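PDB 3MTK: diguanylate cyclase/phosphodiesterase, which probably takes part in cyclic di-GMP metabolism, this chain being the GGDEF domain of a longer protein that also carries an EAL domain. Local coordinates for residues 57-60 with 61-65; 95-98 with 99-103. One frame throughout, in Å; residues are numbered along the deposited sequence.

Contact 1: residues 57-60 with 61-65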
loop_
_atom_site.group_PDB
_atom_site.type_symbol
_atom_site.label_atom_id
_atom_site.label_comp_id
_atom_site.label_asym_id
_atom_site.label_seq_id
_atom_site.Cartn_x
_atom_site.Cartn_y
_atom_site.Cartn_z
ATOM N N ASP A 57 -20.823 -4.092 3.592
ATOM C CA ASP A 57 -20.950 -2.649 3.469
ATOM C C ASP A 57 -20.080 -1.905 4.455
ATOM O O ASP A 57 -19.418 -0.928 4.106
ATOM C CB ASP A 57 -22.403 -2.213 3.608
ATOM C CG ASP A 57 -23.208 -2.496 2.353
ATOM O OD1 ASP A 57 -22.689 -2.240 1.244
ATOM O OD2 ASP A 57 -24.357 -2.966 2.478
ATOM N N LEU A 58 -20.069 -2.374 5.690
ATOM C CA LEU A 58 -19.259 -1.743 6.708
ATOM C C LEU A 58 -17.786 -1.783 6.266
ATOM O O LEU A 58 -17.089 -0.763 6.286
ATOM C CB LEU A 58 -19.442 -2.491 8.033
ATOM C CG LEU A 58 -18.951 -1.848 9.334
ATOM C CD1 LEU A 58 -17.433 -1.698 9.301
ATOM C CD2 LEU A 58 -19.634 -0.505 9.522
ATOM N N VAL A 59 -17.334 -2.964 5.849
ATOM C CA VAL A 59 -15.953 -3.166 5.431
ATOM C C VAL A 59 -15.517 -2.351 4.220
ATOM O O VAL A 59 -14.343 -2.001 4.101
ATOM C CB VAL A 59 -15.680 -4.646 5.142
ATOM C CG1 VAL A 59 -14.266 -4.824 4.634
ATOM C CG2 VAL A 59 -15.897 -5.454 6.397
ATOM N N ASP A 60 -16.442 -2.069 3.309
ATOM C CA ASP A 60 -16.074 -1.265 2.155
ATOM C C ASP A 60 -15.842 0.161 2.639
ATOM O O ASP A 60 -14.985 0.875 2.116
ATOM C CB ASP A 60 -17.157 -1.328 1.077
ATOM C CG ASP A 60 -17.181 -2.678 0.360
ATOM O OD1 ASP A 60 -16.092 -3.214 0.060
ATOM O OD2 ASP A 60 -18.277 -3.206 0.087
ATOM N N GLU A 61 -16.592 0.557 3.665
ATOM C CA GLU A 61 -16.452 1.884 4.251
ATOM C C GLU A 61 -15.095 1.963 4.933
ATOM O O GLU A 61 -14.392 2.966 4.842
ATOM C CB GLU A 61 -17.563 2.133 5.275
ATOM C CG GLU A 61 -18.691 3.015 4.762
ATOM C CD GLU A 61 -18.237 4.444 4.524
ATOM O OE1 GLU A 61 -17.784 5.083 5.497
ATOM O OE2 GLU A 61 -18.330 4.928 3.371
ATOM N N LEU A 62 -14.741 0.886 5.617
ATOM C CA LEU A 62 -13.460 0.778 6.309
ATOM C C LEU A 62 -12.312 0.962 5.298
ATOM O O LEU A 62 -11.361 1.712 5.541
ATOM C CB LEU A 62 -13.354 -0.603 6.936
ATOM C CG LEU A 62 -12.577 -0.799 8.231
ATOM C CD1 LEU A 62 -12.058 -2.233 8.221
ATOM C CD2 LEU A 62 -11.431 0.205 8.378
ATOM N N ILE A 63 -12.413 0.269 4.164
ATOM C CA ILE A 63 -11.402 0.340 3.109
ATOM C C ILE A 63 -11.254 1.790 2.661
ATOM O O ILE A 63 -10.139 2.286 2.493
ATOM C CB ILE A 63 -11.793 -0.543 1.886
ATOM C CG1 ILE A 63 -11.807 -2.018 2.279
ATOM C CG2 ILE A 63 -10.802 -0.345 0.743
ATOM C CD1 ILE A 63 -10.451 -2.565 2.633
ATOM N N ILE A 64 -12.377 2.477 2.467
ATOM C CA ILE A 64 -12.300 3.876 2.057
ATOM C C ILE A 64 -11.533 4.622 3.139
ATOM O O ILE A 64 -10.553 5.307 2.848
ATOM C CB ILE A 64 -13.698 4.510 1.882
ATOM C CG1 ILE A 64 -14.396 3.904 0.662
ATOM C CG2 ILE A 64 -13.563 6.014 1.692
ATOM C CD1 ILE A 64 -15.790 4.483 0.397
ATOM N N HIS A 65 -11.971 4.480 4.389
ATOM C CA HIS A 65 -11.283 5.128 5.505
ATOM C C HIS A 65 -9.791 4.850 5.414
ATOM O O HIS A 65 -8.974 5.766 5.507
ATOM C CB HIS A 65 -11.796 4.600 6.845
ATOM C CG HIS A 65 -13.012 5.308 7.351
ATOM N ND1 HIS A 65 -14.175 5.406 6.619
ATOM C CD2 HIS A 65 -13.242 5.956 8.517
ATOM C CE1 HIS A 65 -15.071 6.085 7.312
ATOM N NE2 HIS A 65 -14.531 6.430 8.468
#
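V59 and I63 sit one helical turn apart and meet through their CG1 methyl and methylene. The approach is loose, 4.4 Å between V59 CG1 and I63 CG1. I63 CG1 lies beside its own backbone N and opposite the carbonyl carbon (chi1 -65°). That torsion brings I63 CG1 to 3.1 Å from V59 O. The same carbonyl accepts the amide of I63, with 3.0 Å between I63 N and V59 O. I64 has the same first torsion and sets its CG1 3.4 Å from D60 O, the acceptor of its own amide. Its chain then runs on extended to CD1. L62 CB lies 3.3 Å from V59 O, while L62 N donates to L58 O at 2.9 Å. E61 N donates to D57 O.

All of this lies within helix 56-74 of the GGDEF domain, near its N-terminal end. V59 and I63 both pack on L47 of helix 47-54. L58 and L62 face the small hairpin of strands 112-114 and 117-119.

E61 brings its CB to 3.1 Å from L58 O. Its chain bends at chi2 (-68°), and the carboxylate leads away from the preceding turn. H65 turns its ring back along the helix. Its ND1 gives a bond to E61 O, 3.0 Å long and 135° at the hydrogen. The donor stands above the carbonyl plane. H65 N also donates to E61 O, which therefore holds two donors from one residue. On the far side of the ring, NE2 has a weak bond to N113 O.

Contact 2: residues 95-98 with 99-103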
loop_
_atom_site.group_PDB
_atom_site.type_symbol
_atom_site.label_atom_id
_atom_site.label_comp_id
_atom_site.label_asym_id
_atom_site.label_seq_id
_atom_site.Cartn_x
_atom_site.Cartn_y
_atom_site.Cartn_z
ATOM N N GLU A 95 14.500 9.864 2.059
ATOM C CA GLU A 95 15.861 9.680 2.535
ATOM C C GLU A 95 15.871 8.570 3.580
ATOM O O GLU A 95 16.775 7.733 3.605
ATOM C CB GLU A 95 16.387 10.993 3.121
ATOM C CG GLU A 95 16.571 12.088 2.073
ATOM C CD GLU A 95 17.058 13.402 2.660
ATOM O OE1 GLU A 95 17.392 14.316 1.872
ATOM O OE2 GLU A 95 17.101 13.524 3.903
ATOM N N ASN A 96 14.853 8.571 4.435
ATOM C CA ASN A 96 14.704 7.552 5.469
ATOM C C ASN A 96 13.333 6.900 5.267
ATOM O O ASN A 96 12.316 7.399 5.752
ATOM C CB ASN A 96 14.781 8.177 6.864
ATOM C CG ASN A 96 14.825 7.131 7.963
ATOM O OD1 ASN A 96 13.984 6.229 8.014
ATOM N ND2 ASN A 96 15.808 7.245 8.850
ATOM N N ILE A 97 13.315 5.783 4.550
ATOM C CA ILE A 97 12.063 5.101 4.261
ATOM C C ILE A 97 11.530 4.219 5.392
ATOM O O ILE A 97 10.317 4.033 5.505
ATOM C CB ILE A 97 12.176 4.261 2.963
ATOM C CG1 ILE A 97 10.803 3.681 2.622
ATOM C CG2 ILE A 97 13.271 3.201 3.108
ATOM C CD1 ILE A 97 10.836 2.482 1.735
ATOM N N SER A 98 12.414 3.682 6.231
ATOM C CA SER A 98 11.955 2.847 7.338
ATOM C C SER A 98 11.080 3.680 8.275
ATOM O O SER A 98 9.956 3.294 8.590
ATOM C CB SER A 98 13.139 2.263 8.115
ATOM O OG SER A 98 13.823 3.276 8.824
ATOM N N ASP A 99 11.591 4.827 8.713
ATOM C CA ASP A 99 10.836 5.699 9.606
ATOM C C ASP A 99 9.525 6.109 8.947
ATOM O O ASP A 99 8.504 6.257 9.616
ATOM C CB ASP A 99 11.657 6.947 9.942
ATOM C CG ASP A 99 10.791 8.122 10.369
ATOM O OD1 ASP A 99 10.117 8.030 11.422
ATOM O OD2 ASP A 99 10.779 9.140 9.643
ATOM N N PHE A 100 9.569 6.299 7.632
ATOM C CA PHE A 100 8.393 6.682 6.866
ATOM C C PHE A 100 7.358 5.573 7.019
ATOM O O PHE A 100 6.177 5.826 7.256
ATOM C CB PHE A 100 8.763 6.839 5.391
ATOM C CG PHE A 100 7.590 7.129 4.498
ATOM C CD1 PHE A 100 7.039 8.407 4.436
ATOM C CD2 PHE A 100 7.013 6.116 3.737
ATOM C CE1 PHE A 100 5.924 8.671 3.625
ATOM C CE2 PHE A 100 5.903 6.368 2.929
ATOM C CZ PHE A 100 5.357 7.648 2.873
ATOM N N ILE A 101 7.830 4.340 6.888
ATOM C CA ILE A 101 6.992 3.158 6.995
ATOM C C ILE A 101 6.373 3.027 8.377
ATOM O O ILE A 101 5.171 2.809 8.511
ATOM C CB ILE A 101 7.819 1.893 6.678
ATOM C CG1 ILE A 101 8.101 1.833 5.172
ATOM C CG2 ILE A 101 7.097 0.647 7.184
ATOM C CD1 ILE A 101 9.007 0.687 4.745
ATOM N N GLU A 102 7.205 3.169 9.404
ATOM C CA GLU A 102 6.751 3.054 10.784
ATOM C C GLU A 102 5.784 4.171 11.161
ATOM O O GLU A 102 4.758 3.931 11.803
ATOM C CB GLU A 102 7.953 3.063 11.724
ATOM C CG GLU A 102 9.098 2.212 11.223
ATOM C CD GLU A 102 10.161 2.005 12.268
ATOM O OE1 GLU A 102 10.535 2.996 12.931
ATOM O OE2 GLU A 102 10.626 0.852 12.424
ATOM N N ARG A 103 6.114 5.391 10.759
ATOM C CA ARG A 103 5.262 6.525 11.057
ATOM C C ARG A 103 3.871 6.168 10.572
ATOM O O ARG A 103 2.903 6.172 11.340
ATOM C CB ARG A 103 5.756 7.769 10.321
ATOM C CG ARG A 103 5.121 9.072 10.794
ATOM C CD ARG A 103 5.491 10.210 9.862
ATOM N NE ARG A 103 6.926 10.222 9.608
ATOM C CZ ARG A 103 7.471 10.533 8.438
ATOM N NH1 ARG A 103 6.695 10.863 7.415
ATOM N NH2 ARG A 103 8.789 10.488 8.284
#
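N96 caps helix 97-108 through D99. Its OD1 accepts the amide of D99, 2.9 Å from D99 N and 159° at the hydrogen. N96 CG points opposite its backbone N (chi1 -172°), which swings the amide group toward D99. S98 OG donates to the same oxygen, 3.1 Å from N96 OD1, so OD1 takes two donors. With an alanine in place of S98, N96 OD1 would probably keep just the D99 amide, and the side-chain amide would be less firmly held. That amide and the D99 carboxylate stand almost at right angles, 86° apart.

This is the N-terminus of the helix in the GGDEF fold. Two regular helix bonds follow, I101 N to I97 O and E102 N to S98 O, both 2.9 Å.

The apolar contact is I97 CD1 with I101 CD1, 4.0 Å apart. Both residues pack on the central sheet, at I161 and A127.

The charged pair is R103 NH2 with D99 OD2, a salt bridge of 2.8 Å. The guanidinium comes from above the carboxylate plane. F100 CA lies against one of its faces, toward the rim.

Separately, E102 OE2 is hydrogen-bonded to Y159 OH of strand 159-163.

Contact 1 comes first along the chain, on helix 56-74. Contact 2 follows on helix 97-108. Strands 79-84 and 87-93 lie between these helices in sequence; they are neighbours at one side of the mixed sheet. The two contacts do not touch. Their centres are 26 Å apart and their nearest atoms about 13 Å. Both fall in the one GGDEF domain. Contact 2 packs directly on the sheet, against strands 37-44, 123-129 and 159-163. Contact 1 instead meets helix 47-54 and the two-stranded hairpin of 112-114 and 117-119. The two helices thus have different packing partners within a single alpha/beta domain.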